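Local coordinates for putative esterase (Bacteroides intestinalis DSM 17393, PDB 5VOL), which probably hydrolyses ferulic acid esters of arabinoxylan as a carbohydrate esterase of family CE1, and binds calcium, at residues T146-R151 and N193-V199; V21-R26 and G105-E109; Y28-L32 and Y119-Y124; L32-F36 and C80-I84; W97-F101 and S139-G143. One frame throughout, in Å; residues are numbered along the deposited sequence.

All five contacts belong to one alpha/beta-hydrolase domain. Contact 5 lies nearest the chain's centre and is a buried meeting of side chains with a glycine-rich helix start. Contact 1 uses the same helix, 140-151, whose last turn and a half sets polar side chains and the ring of Y198 between it and helix 195-200. Contacts 2 and 3 both pair strand 24-32 with helix 108-123: contact 2, partly exposed, relies on ring faces and waters, whereas contact 3 is buried and joined by tyrosine hydroxyls. Contact 4 shares L32 with contact 3 and turns on one glutamate. The salt bridge R151-E109 ties contact 1 to contact 2, and stacked W97 and W106 join contact 5 to contact 2.

Contact 1. Residues T146-R151 and N193-V199; sequences TNYGQR and NSCVKYV
Helix 146-151, the C-terminal end of helix 140-151, runs beside the start of helix 195-200; the two short axes come within 10.3 Å and cross at 26°, with N147 level with C195 and Q150 with Y198. N193 has just left the preceding helix (phi/psi -109/31), and its CB lies 3.5 Å from OD1 of N147. S194 is the N-cap: its OG accepts from K197 N at 3.1 Å. At C195 the m rotamer puts SG 3.6 Å from T146 CG2 and 3.8 Å from N147 N, while its carbonyl O receives Q150 NE2 at 3.0 Å, nearly linear. Q150 is held for this by N147 ND2, which donates to Q150 OE1 at 3.0 Å; N147 OD1 in turn accepts from R151 NE and NH2, both at 2.8 Å, and R151 also bridges to E109. Y198, chi1 t, offers its ring face to Q150 CB, 4.0 Å from the centroid, and a water joins Y198 OH to Q150 O. V199 CG2 finishes the row, 3.4 Å from Q150 NE2. This is near-parallel helix-helix packing around a buried glutamine, joining the helix that follows the probable nucleophile elbow of an alpha/beta hydrolase to a neighbouring short helix.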
# COMPACT_ATOMS: atom_id res chain seq x y z
N THR C 146 6.49 -15.86 -19.46
CA THR C 146 5.79 -17.02 -18.95
C THR C 146 6.13 -18.29 -19.74
O THR C 146 6.44 -19.32 -19.15
CB THR C 146 4.27 -16.77 -18.98
OG1 THR C 146 3.94 -15.69 -18.09
CG2 THR C 146 3.50 -18.00 -18.54
N ASN C 147 6.10 -18.22 -21.07
CA ASN C 147 6.35 -19.41 -21.88
C ASN C 147 7.83 -19.81 -21.83
O ASN C 147 8.15 -20.99 -21.88
CB ASN C 147 5.89 -19.21 -23.34
CG ASN C 147 5.79 -20.53 -24.11
OD1 ASN C 147 6.32 -20.64 -25.21
ND2 ASN C 147 5.11 -21.53 -23.54
N TYR C 148 8.73 -18.84 -21.70
CA TYR C 148 10.14 -19.15 -21.48
C TYR C 148 10.30 -19.94 -20.18
O TYR C 148 11.07 -20.92 -20.10
CB TYR C 148 11.00 -17.89 -21.39
CG TYR C 148 11.47 -17.28 -22.70
CD1 TYR C 148 10.95 -17.68 -23.93
CD2 TYR C 148 12.46 -16.31 -22.70
CE1 TYR C 148 11.41 -17.09 -25.14
CE2 TYR C 148 12.92 -15.72 -23.88
CZ TYR C 148 12.40 -16.12 -25.09
OH TYR C 148 12.88 -15.50 -26.23
N GLY C 149 9.59 -19.50 -19.15
CA GLY C 149 9.66 -20.16 -17.85
C GLY C 149 9.06 -21.55 -17.94
O GLY C 149 9.52 -22.48 -17.28
N GLN C 150 8.04 -21.69 -18.77
CA GLN C 150 7.36 -22.96 -18.95
C GLN C 150 8.25 -23.97 -19.69
O GLN C 150 8.34 -25.14 -19.30
CB GLN C 150 6.04 -22.74 -19.70
CG GLN C 150 4.93 -22.08 -18.88
CD GLN C 150 3.67 -21.86 -19.69
OE1 GLN C 150 3.74 -21.59 -20.89
NE2 GLN C 150 2.50 -21.99 -19.05
N ARG C 151 8.91 -23.53 -20.76
CA ARG C 151 9.68 -24.45 -21.58
C ARG C 151 11.17 -24.48 -21.19
O ARG C 151 11.91 -25.35 -21.62
CB ARG C 151 9.51 -24.11 -23.08
CG ARG C 151 8.17 -24.57 -23.66
CD ARG C 151 7.99 -24.31 -25.17
NE ARG C 151 7.95 -22.89 -25.48
CZ ARG C 151 9.01 -22.19 -25.90
NH1 ARG C 151 10.17 -22.81 -26.09
NH2 ARG C 151 8.90 -20.89 -26.15
N ASN C 193 2.03 -21.22 -29.00
CA ASN C 193 2.75 -21.28 -27.73
C ASN C 193 1.91 -20.76 -26.56
O ASN C 193 2.46 -20.21 -25.59
CB ASN C 193 4.07 -20.51 -27.84
CG ASN C 193 5.09 -21.25 -28.70
OD1 ASN C 193 5.37 -20.85 -29.84
ND2 ASN C 193 5.62 -22.32 -28.17
N SER C 194 0.60 -20.94 -26.65
CA SER C 194 -0.34 -20.50 -25.63
C SER C 194 0.15 -20.91 -24.24
O SER C 194 0.49 -22.07 -24.00
CB SER C 194 -1.73 -21.07 -25.88
OG SER C 194 -2.60 -20.77 -24.80
N CYS C 195 0.22 -19.93 -23.34
CA CYS C 195 0.67 -20.19 -21.98
C CYS C 195 -0.40 -20.96 -21.25
O CYS C 195 -0.11 -21.81 -20.42
CB CYS C 195 0.98 -18.87 -21.25
SG CYS C 195 2.41 -18.00 -21.94
N VAL C 196 -1.65 -20.66 -21.58
CA VAL C 196 -2.79 -21.35 -21.00
C VAL C 196 -2.81 -22.81 -21.43
O VAL C 196 -2.85 -23.71 -20.58
CB VAL C 196 -4.11 -20.67 -21.39
CG1 VAL C 196 -5.29 -21.44 -20.82
CG2 VAL C 196 -4.11 -19.21 -20.91
N LYS C 197 -2.76 -23.05 -22.74
CA LYS C 197 -2.78 -24.42 -23.26
C LYS C 197 -1.66 -25.26 -22.66
O LYS C 197 -1.86 -26.43 -22.36
CB LYS C 197 -2.67 -24.44 -24.80
CG LYS C 197 -2.51 -25.85 -25.36
CD LYS C 197 -2.48 -25.89 -26.89
CE LYS C 197 -1.13 -25.48 -27.44
NZ LYS C 197 0.00 -26.31 -26.88
N TYR C 198 -0.49 -24.65 -22.49
CA TYR C 198 0.67 -25.36 -21.98
C TYR C 198 0.40 -25.99 -20.62
O TYR C 198 0.83 -27.10 -20.34
CB TYR C 198 1.87 -24.43 -21.89
CG TYR C 198 3.16 -25.19 -21.71
CD1 TYR C 198 3.62 -25.53 -20.45
CD2 TYR C 198 3.91 -25.58 -22.81
CE1 TYR C 198 4.80 -26.24 -20.28
CE2 TYR C 198 5.09 -26.28 -22.65
CZ TYR C 198 5.52 -26.61 -21.39
OH TYR C 198 6.70 -27.30 -21.23
N VAL C 199 -0.34 -25.26 -19.78
CA VAL C 199 -0.71 -25.79 -18.47
C VAL C 199 -1.87 -26.77 -18.59
O VAL C 199 -1.86 -27.82 -17.97
CB VAL C 199 -1.09 -24.66 -17.48
CG1 VAL C 199 -1.48 -25.25 -16.11
CG2 VAL C 199 0.09 -23.68 -17.35
O HOH W 1 7.22 -27.75 -18.40

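Contact 2. Residues V21-R26 and G105-E109; sequences VLNSKR and GWKYE
This is a partly buried, largely apolar contact at the rim of the fold, where the turn leading into strand 24-32 meets the start of helix 108-123. L22 and W106 are level, their CA atoms 5.8 Å apart. L22 (m, t) lays CD2 over the six-membered ring of W106, 4.0 Å from its centroid and 18° off the normal, a CH-pi contact; its CD1 reaches Y108 CD1 at 4.0 Å. V21 CG1 lies 3.5 Å from K107 O. W106, chi1 t, presents its edge to R26, CZ2 to CZ 3.7 Å, so the indole edge abuts the guanidinium face; R26 NH1 and Y108 OH both bond to N88 O. No direct hydrogen bond crosses. One water links V21 O (2.8 Å) to K107 N (2.9 Å), another L22 O (3.0 Å) to G105 O (2.6 Å). G105 has phi/psi 90/1, and K107 centres an inverse gamma turn while occupying the N-cap position. On the other side, N23 and S24 both face S19, forming the G1 beta bulge of a beta hairpin between strands 11-19 and 24-32.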
# COMPACT_ATOMS: atom_id res chain seq x y z
N VAL C 21 22.29 -15.52 -35.76
CA VAL C 21 21.01 -16.20 -35.89
C VAL C 21 19.95 -15.36 -36.62
O VAL C 21 19.18 -15.88 -37.44
CB VAL C 21 20.44 -16.61 -34.52
CG1 VAL C 21 19.02 -17.11 -34.66
CG2 VAL C 21 21.32 -17.66 -33.87
N LEU C 22 19.91 -14.06 -36.33
CA LEU C 22 18.89 -13.17 -36.87
C LEU C 22 19.40 -12.32 -38.03
O LEU C 22 18.61 -11.68 -38.72
CB LEU C 22 18.36 -12.22 -35.78
CG LEU C 22 17.73 -12.87 -34.56
CD1 LEU C 22 17.40 -11.78 -33.51
CD2 LEU C 22 16.49 -13.63 -34.98
N ASN C 23 20.72 -12.31 -38.21
CA ASN C 23 21.38 -11.39 -39.13
C ASN C 23 20.96 -9.95 -38.86
O ASN C 23 20.53 -9.21 -39.76
CB ASN C 23 21.08 -11.75 -40.59
CG ASN C 23 21.97 -10.98 -41.55
OD1 ASN C 23 23.12 -10.67 -41.22
ND2 ASN C 23 21.45 -10.63 -42.72
N SER C 24 21.10 -9.53 -37.60
CA SER C 24 20.57 -8.24 -37.19
C SER C 24 21.31 -7.73 -35.95
O SER C 24 21.61 -8.50 -35.04
CB SER C 24 19.07 -8.37 -36.92
OG SER C 24 18.49 -7.16 -36.46
N LYS C 25 21.63 -6.44 -35.95
CA LYS C 25 22.07 -5.77 -34.73
C LYS C 25 20.90 -5.75 -33.75
O LYS C 25 19.80 -5.32 -34.10
CB LYS C 25 22.55 -4.34 -35.02
CG LYS C 25 23.96 -4.25 -35.56
CD LYS C 25 24.29 -2.83 -36.02
CE LYS C 25 23.91 -1.80 -34.95
NZ LYS C 25 24.12 -0.40 -35.43
N ARG C 26 21.12 -6.26 -32.55
CA ARG C 26 20.06 -6.24 -31.55
C ARG C 26 20.46 -5.31 -30.41
O ARG C 26 21.44 -5.56 -29.70
CB ARG C 26 19.79 -7.65 -31.03
CG ARG C 26 18.99 -8.54 -31.99
CD ARG C 26 17.53 -8.10 -32.07
NE ARG C 26 17.26 -7.22 -33.20
CZ ARG C 26 16.07 -6.67 -33.44
NH1 ARG C 26 15.06 -6.87 -32.61
NH2 ARG C 26 15.91 -5.90 -34.52
N GLY C 105 11.92 -17.22 -40.35
CA GLY C 105 12.69 -16.05 -40.74
C GLY C 105 13.22 -15.17 -39.60
O GLY C 105 13.89 -14.16 -39.85
N TRP C 106 12.95 -15.56 -38.36
CA TRP C 106 13.28 -14.74 -37.20
C TRP C 106 13.27 -15.61 -35.94
O TRP C 106 12.26 -15.71 -35.24
CB TRP C 106 12.29 -13.58 -37.08
CG TRP C 106 12.69 -12.48 -36.12
CD1 TRP C 106 12.17 -12.25 -34.87
CD2 TRP C 106 13.68 -11.48 -36.34
NE1 TRP C 106 12.78 -11.15 -34.31
CE2 TRP C 106 13.72 -10.66 -35.18
CE3 TRP C 106 14.55 -11.18 -37.40
CZ2 TRP C 106 14.58 -9.58 -35.07
CZ3 TRP C 106 15.40 -10.11 -37.28
CH2 TRP C 106 15.42 -9.32 -36.12
N LYS C 107 14.39 -16.27 -35.68
CA LYS C 107 14.47 -17.25 -34.63
C LYS C 107 14.93 -16.54 -33.35
O LYS C 107 16.07 -16.68 -32.92
CB LYS C 107 15.43 -18.38 -35.02
CG LYS C 107 15.09 -19.01 -36.38
CD LYS C 107 15.62 -20.43 -36.52
CE LYS C 107 17.08 -20.50 -36.25
NZ LYS C 107 17.53 -21.88 -35.87
N TYR C 108 14.03 -15.74 -32.77
CA TYR C 108 14.42 -14.85 -31.68
C TYR C 108 14.81 -15.65 -30.44
O TYR C 108 15.75 -15.29 -29.73
CB TYR C 108 13.30 -13.85 -31.35
CG TYR C 108 13.78 -12.71 -30.48
CD1 TYR C 108 14.31 -11.56 -31.05
CD2 TYR C 108 13.73 -12.80 -29.09
CE1 TYR C 108 14.76 -10.52 -30.25
CE2 TYR C 108 14.17 -11.77 -28.29
CZ TYR C 108 14.68 -10.63 -28.87
OH TYR C 108 15.13 -9.60 -28.08
N GLU C 109 14.10 -16.73 -30.17
CA GLU C 109 14.39 -17.51 -28.97
C GLU C 109 15.79 -18.13 -29.08
O GLU C 109 16.56 -18.17 -28.10
CB GLU C 109 13.33 -18.59 -28.76
CG GLU C 109 13.42 -19.31 -27.41
CD GLU C 109 12.16 -20.10 -27.09
OE1 GLU C 109 11.07 -19.65 -27.49
OE2 GLU C 109 12.25 -21.17 -26.44
O HOH W 2 16.39 -16.09 -37.77
O HOH W 3 16.34 -13.33 -39.81

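Contact 3. Residues Y28-L32 and Y119-Y124; sequences YTVFL and YIEKKY
Y124 fills the apolar centre of this strand-on-helix packing, in which helix 108-123 covers one face of the alpha/beta-hydrolase sheet at strand 24-32. The short axes approach to 11.8 Å and cross at -31°, and the nearest CA pair is L32-Y124, 8.0 Å. Alternate residues of the extended strand, Y28, V30 and L32, point toward the helix. V30 CG1 sits over the face of the Y124 ring, 3.9 Å from CZ, and L32 CD2 lies 3.4 Å from CD1 of Y124, whose chi1 is m and which is the first residue to leave helical angles. Farther along, I120 (m, m) sets CD1 over the Y28 ring, 4.0 Å from the centroid and 18° off the normal. Y28, chi1 p, also packs CE1 against Y119 CE1 at 3.8 Å, the rings oblique at 75°. Toward the polar edge three hydroxyls converge: Y28 OH hydrogen-bonds to Y124 OH at 2.7 Å and to Y119 OH at 2.9 Å. Last, one helical turn on from Y119, K123 extends along the helix so that its NZ donates to Y119 OH at 3.2 Å.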
# COMPACT_ATOMS: atom_id res chain seq x y z
N TYR C 28 20.04 -3.45 -26.77
CA TYR C 28 19.56 -3.85 -25.45
C TYR C 28 19.88 -2.73 -24.47
O TYR C 28 20.75 -1.90 -24.72
CB TYR C 28 20.20 -5.16 -25.00
CG TYR C 28 21.69 -5.06 -24.77
CD1 TYR C 28 22.60 -5.33 -25.79
CD2 TYR C 28 22.21 -4.71 -23.52
CE1 TYR C 28 23.96 -5.23 -25.59
CE2 TYR C 28 23.57 -4.62 -23.31
CZ TYR C 28 24.44 -4.88 -24.35
OH TYR C 28 25.80 -4.79 -24.13
N THR C 29 19.15 -2.72 -23.35
CA THR C 29 19.35 -1.73 -22.31
C THR C 29 19.52 -2.47 -21.00
O THR C 29 18.72 -3.34 -20.66
CB THR C 29 18.15 -0.75 -22.22
OG1 THR C 29 17.95 -0.11 -23.49
CG2 THR C 29 18.38 0.32 -21.16
N VAL C 30 20.57 -2.15 -20.27
CA VAL C 30 20.86 -2.91 -19.06
C VAL C 30 21.01 -1.97 -17.87
O VAL C 30 21.56 -0.87 -18.01
CB VAL C 30 22.15 -3.76 -19.23
CG1 VAL C 30 23.32 -2.89 -19.64
CG2 VAL C 30 22.48 -4.52 -17.95
N PHE C 31 20.48 -2.39 -16.73
CA PHE C 31 20.72 -1.69 -15.47
C PHE C 31 21.94 -2.28 -14.76
O PHE C 31 22.00 -3.48 -14.55
CB PHE C 31 19.49 -1.78 -14.55
CG PHE C 31 19.77 -1.39 -13.11
CD1 PHE C 31 19.64 -0.07 -12.70
CD2 PHE C 31 20.17 -2.35 -12.19
CE1 PHE C 31 19.90 0.29 -11.37
CE2 PHE C 31 20.43 -2.00 -10.85
CZ PHE C 31 20.30 -0.68 -10.45
N LEU C 32 22.89 -1.43 -14.38
CA LEU C 32 24.06 -1.89 -13.64
C LEU C 32 24.07 -1.33 -12.22
O LEU C 32 24.01 -0.12 -12.03
CB LEU C 32 25.34 -1.48 -14.37
CG LEU C 32 25.47 -1.90 -15.84
CD1 LEU C 32 26.71 -1.25 -16.42
CD2 LEU C 32 25.54 -3.39 -15.96
N TYR C 119 26.28 -13.91 -23.82
CA TYR C 119 27.03 -12.67 -23.96
C TYR C 119 26.78 -11.72 -22.78
O TYR C 119 27.72 -11.12 -22.25
CB TYR C 119 26.66 -11.98 -25.28
CG TYR C 119 26.97 -10.50 -25.35
CD1 TYR C 119 26.01 -9.57 -25.01
CD2 TYR C 119 28.20 -10.03 -25.81
CE1 TYR C 119 26.26 -8.22 -25.09
CE2 TYR C 119 28.46 -8.65 -25.91
CZ TYR C 119 27.47 -7.76 -25.53
OH TYR C 119 27.66 -6.39 -25.60
N ILE C 120 25.52 -11.56 -22.41
CA ILE C 120 25.14 -10.67 -21.32
C ILE C 120 25.73 -11.15 -20.00
O ILE C 120 26.32 -10.37 -19.24
CB ILE C 120 23.59 -10.57 -21.17
CG1 ILE C 120 22.99 -9.75 -22.30
CG2 ILE C 120 23.19 -9.97 -19.82
CD1 ILE C 120 23.45 -8.31 -22.35
N GLU C 121 25.58 -12.44 -19.72
CA GLU C 121 25.91 -12.96 -18.40
C GLU C 121 27.40 -13.04 -18.17
O GLU C 121 27.85 -13.02 -17.03
CB GLU C 121 25.24 -14.31 -18.18
CG GLU C 121 23.74 -14.13 -18.09
CD GLU C 121 23.00 -15.37 -17.67
OE1 GLU C 121 23.66 -16.40 -17.37
OE2 GLU C 121 21.76 -15.32 -17.65
N LYS C 122 28.17 -13.08 -19.25
CA LYS C 122 29.62 -12.95 -19.17
C LYS C 122 30.05 -11.49 -19.04
O LYS C 122 30.84 -11.14 -18.18
CB LYS C 122 30.29 -13.58 -20.40
CG LYS C 122 31.78 -13.30 -20.52
CD LYS C 122 32.38 -14.03 -21.73
CE LYS C 122 33.84 -13.66 -21.94
NZ LYS C 122 34.44 -14.35 -23.13
N LYS C 123 29.50 -10.63 -19.89
CA LYS C 123 29.93 -9.24 -19.91
C LYS C 123 29.57 -8.49 -18.63
O LYS C 123 30.33 -7.64 -18.17
CB LYS C 123 29.30 -8.52 -21.10
CG LYS C 123 29.64 -7.04 -21.18
CD LYS C 123 29.47 -6.54 -22.60
CE LYS C 123 30.00 -5.12 -22.76
NZ LYS C 123 30.03 -4.72 -24.19
N TYR C 124 28.42 -8.81 -18.05
CA TYR C 124 27.94 -8.04 -16.90
C TYR C 124 27.98 -8.87 -15.61
O TYR C 124 27.27 -8.58 -14.65
CB TYR C 124 26.53 -7.49 -17.18
CG TYR C 124 26.52 -6.57 -18.37
CD1 TYR C 124 27.13 -5.32 -18.31
CD2 TYR C 124 25.96 -6.96 -19.59
CE1 TYR C 124 27.16 -4.48 -19.39
CE2 TYR C 124 25.99 -6.12 -20.69
CZ TYR C 124 26.59 -4.88 -20.58
OH TYR C 124 26.62 -4.02 -21.66

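Contact 4. Residues L32-F36 and C80-I84; sequences LPKSF and CEMII
E81 carries the polar part of this contact, reaching with chi1 m and chi2 t from the loop before strand 83-87 into the turn that follows strand 24-32. Residues P33 to F36 form a type I beta turn, closed by F36 N to P33 O at 3.0 Å; L32 lies level with I83 (CA atoms 5.7 Å apart) and P33 with E81 (5.8 Å). S35, chi1 p, donates OG to E81 OE1 at 2.6 Å, and its backbone N makes a weak bond to E81 OE2 at 3.4 Å. K34 N is served by a water at 2.8 Å, which donates onward to E81 OE2 at 3.0 Å. Both ends of the short bond have second partners: S35 OG with Y44 OH, E81 OE1 with K42 NZ in a salt bridge. M82 O, covered by P33 CG at 3.6 Å, has no polar partner in the model. Beneath, I83 (m, m) brings CD1 to P33 CD at 3.7 Å, L32 CD2 at 4.2 Å and F36 CE2 at 4.3 Å. One carboxylate thus takes up the turn's hydroxyl and two of its amides, one through water, while K42 balances its charge: a polar fastening over an apolar floor.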
# COMPACT_ATOMS: atom_id res chain seq x y z
N LEU C 32 22.89 -1.43 -14.38
CA LEU C 32 24.06 -1.89 -13.64
C LEU C 32 24.07 -1.33 -12.22
O LEU C 32 24.01 -0.12 -12.03
CB LEU C 32 25.34 -1.48 -14.37
CG LEU C 32 25.47 -1.90 -15.84
CD1 LEU C 32 26.71 -1.25 -16.42
CD2 LEU C 32 25.54 -3.39 -15.96
N PRO C 33 24.16 -2.20 -11.21
CA PRO C 33 24.18 -1.81 -9.79
C PRO C 33 25.23 -0.75 -9.45
O PRO C 33 26.24 -0.60 -10.14
CB PRO C 33 24.50 -3.12 -9.07
CG PRO C 33 24.06 -4.20 -10.00
CD PRO C 33 24.22 -3.67 -11.39
N LYS C 34 24.99 -0.04 -8.35
CA LYS C 34 25.89 0.99 -7.86
C LYS C 34 27.30 0.44 -7.58
O LYS C 34 28.29 1.15 -7.75
CB LYS C 34 25.32 1.64 -6.59
CG LYS C 34 26.22 2.67 -5.96
CD LYS C 34 25.71 3.11 -4.57
CE LYS C 34 24.79 4.32 -4.66
NZ LYS C 34 24.48 4.86 -3.30
N SER C 35 27.37 -0.81 -7.16
CA SER C 35 28.65 -1.45 -6.83
C SER C 35 29.41 -2.00 -8.05
O SER C 35 30.50 -2.55 -7.91
CB SER C 35 28.43 -2.59 -5.85
OG SER C 35 27.72 -3.66 -6.46
N PHE C 36 28.83 -1.86 -9.24
CA PHE C 36 29.39 -2.56 -10.40
C PHE C 36 30.83 -2.11 -10.69
O PHE C 36 31.70 -2.94 -10.90
CB PHE C 36 28.50 -2.37 -11.64
CG PHE C 36 28.88 -3.25 -12.81
CD1 PHE C 36 29.69 -2.77 -13.81
CD2 PHE C 36 28.42 -4.55 -12.89
CE1 PHE C 36 30.04 -3.57 -14.90
CE2 PHE C 36 28.76 -5.36 -13.96
CZ PHE C 36 29.58 -4.87 -14.97
N CYS C 80 17.68 -6.99 -3.78
CA CYS C 80 19.14 -7.12 -3.81
C CYS C 80 19.69 -6.48 -5.09
O CYS C 80 18.95 -6.24 -6.05
CB CYS C 80 19.55 -8.59 -3.74
SG CYS C 80 19.12 -9.53 -5.25
N GLU C 81 20.97 -6.15 -5.10
CA GLU C 81 21.57 -5.68 -6.33
C GLU C 81 21.49 -6.80 -7.37
O GLU C 81 21.70 -7.97 -7.06
CB GLU C 81 23.01 -5.24 -6.12
CG GLU C 81 23.17 -3.99 -5.29
CD GLU C 81 24.59 -3.49 -5.35
OE1 GLU C 81 25.50 -4.33 -5.25
OE2 GLU C 81 24.80 -2.28 -5.53
N MET C 82 21.13 -6.44 -8.59
CA MET C 82 20.98 -7.43 -9.65
C MET C 82 21.16 -6.74 -11.00
O MET C 82 20.93 -5.54 -11.13
CB MET C 82 19.61 -8.11 -9.59
CG MET C 82 18.41 -7.22 -10.05
SD MET C 82 16.79 -8.00 -9.81
CE MET C 82 16.42 -7.48 -8.11
N ILE C 83 21.60 -7.52 -11.99
CA ILE C 83 21.63 -7.06 -13.37
C ILE C 83 20.20 -7.13 -13.91
O ILE C 83 19.51 -8.14 -13.73
CB ILE C 83 22.58 -7.93 -14.26
CG1 ILE C 83 23.99 -8.00 -13.63
CG2 ILE C 83 22.64 -7.40 -15.69
CD1 ILE C 83 24.69 -6.67 -13.51
N ILE C 84 19.74 -6.06 -14.55
CA ILE C 84 18.44 -6.09 -15.19
C ILE C 84 18.63 -5.76 -16.67
O ILE C 84 19.30 -4.78 -17.02
CB ILE C 84 17.44 -5.10 -14.54
CG1 ILE C 84 17.35 -5.35 -13.03
CG2 ILE C 84 16.04 -5.29 -15.12
CD1 ILE C 84 16.53 -4.28 -12.33
O HOH W 4 22.63 -0.80 -6.96

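Contact 5. Residues W97-F101 and S139-G143; sequences WNGYF and SMGGG
The irregular loop 97-101 passes the start of helix 140-151, with G99 level with M140 (CA atoms 7.0 Å apart) and Y100 with G141 (7.6 Å); no hydrogen bond crosses. N98 OD1 comes 3.9 Å from M140 CE, though its polar end is bound to W54 N. G99, at phi/psi 134/165, a conformation suited to glycine, lets its N approach that same methyl at 3.5 Å. M140, extended through chi1 and chi2 (t, t) and then p, points toward the loop. Y100, chi1 m, lays CE2 3.7 Å from M140 CE and 3.5 Å from G141 CA, ring against bare backbone; its OH bonds to H51 O. F101, also m, sets CZ 3.9 Å from G143 O, the oxygen at the ring edge. S139, at the N-cap position but without a side-chain capping bond, has strained angles of 55/-120, and its OG hydrogen-bonds to H252 NE2, consistent with the nucleophile elbow and catalytic serine of an alpha/beta hydrolase. The loop thereby lies between helix 140-151, rising from strand 133-138, and helix 182-192, whose L186 touches both N98 and M140.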
# COMPACT_ATOMS: atom_id res chain seq x y z
N TRP C 97 10.13 -6.91 -36.74
CA TRP C 97 9.75 -8.14 -36.07
C TRP C 97 9.44 -7.92 -34.59
O TRP C 97 10.28 -7.42 -33.84
CB TRP C 97 10.86 -9.16 -36.19
CG TRP C 97 11.02 -9.77 -37.55
CD1 TRP C 97 11.96 -9.46 -38.48
CD2 TRP C 97 10.22 -10.81 -38.11
NE1 TRP C 97 11.79 -10.24 -39.60
CE2 TRP C 97 10.74 -11.09 -39.39
CE3 TRP C 97 9.12 -11.54 -37.65
CZ2 TRP C 97 10.19 -12.07 -40.22
CZ3 TRP C 97 8.58 -12.51 -38.47
CH2 TRP C 97 9.12 -12.76 -39.74
N ASN C 98 8.23 -8.29 -34.18
CA ASN C 98 7.84 -8.31 -32.77
C ASN C 98 7.71 -9.74 -32.27
O ASN C 98 7.15 -10.59 -32.95
CB ASN C 98 6.51 -7.58 -32.57
CG ASN C 98 6.67 -6.08 -32.50
OD1 ASN C 98 6.47 -5.48 -31.44
ND2 ASN C 98 7.02 -5.46 -33.62
N GLY C 99 8.24 -10.04 -31.08
CA GLY C 99 8.00 -11.36 -30.52
C GLY C 99 9.22 -12.04 -29.94
O GLY C 99 10.34 -11.64 -30.22
N TYR C 100 8.98 -13.10 -29.16
CA TYR C 100 10.03 -13.72 -28.34
C TYR C 100 10.31 -15.17 -28.71
O TYR C 100 11.31 -15.73 -28.29
CB TYR C 100 9.66 -13.62 -26.83
CG TYR C 100 9.70 -12.18 -26.37
CD1 TYR C 100 10.91 -11.54 -26.17
CD2 TYR C 100 8.53 -11.44 -26.22
CE1 TYR C 100 10.97 -10.21 -25.81
CE2 TYR C 100 8.57 -10.11 -25.85
CZ TYR C 100 9.80 -9.50 -25.64
OH TYR C 100 9.90 -8.18 -25.28
N PHE C 101 9.43 -15.79 -29.50
CA PHE C 101 9.61 -17.20 -29.82
C PHE C 101 10.20 -17.35 -31.23
O PHE C 101 10.20 -16.40 -32.01
CB PHE C 101 8.28 -17.95 -29.72
CG PHE C 101 7.48 -17.60 -28.48
CD1 PHE C 101 8.07 -17.62 -27.23
CD2 PHE C 101 6.14 -17.25 -28.57
CE1 PHE C 101 7.34 -17.30 -26.08
CE2 PHE C 101 5.39 -16.93 -27.43
CZ PHE C 101 6.00 -16.96 -26.18
N SER C 139 2.69 -7.43 -21.15
CA SER C 139 1.97 -7.72 -22.39
C SER C 139 2.59 -8.86 -23.19
O SER C 139 2.67 -9.99 -22.70
CB SER C 139 1.89 -6.46 -23.26
OG SER C 139 0.74 -6.48 -24.06
N MET C 140 3.01 -8.57 -24.42
CA MET C 140 3.75 -9.54 -25.23
C MET C 140 4.93 -10.08 -24.44
O MET C 140 5.20 -11.28 -24.46
CB MET C 140 4.24 -8.90 -26.54
CG MET C 140 4.99 -9.84 -27.48
SD MET C 140 5.47 -9.01 -29.03
CE MET C 140 6.92 -8.09 -28.54
N GLY C 141 5.64 -9.18 -23.76
CA GLY C 141 6.76 -9.56 -22.91
C GLY C 141 6.38 -10.42 -21.71
O GLY C 141 7.19 -11.22 -21.24
N GLY C 142 5.15 -10.27 -21.22
CA GLY C 142 4.62 -11.11 -20.16
C GLY C 142 4.36 -12.52 -20.65
O GLY C 142 4.56 -13.49 -19.92
N GLY C 143 3.88 -12.64 -21.89
CA GLY C 143 3.68 -13.96 -22.47
C GLY C 143 5.02 -14.61 -22.76
O GLY C 143 5.20 -15.81 -22.54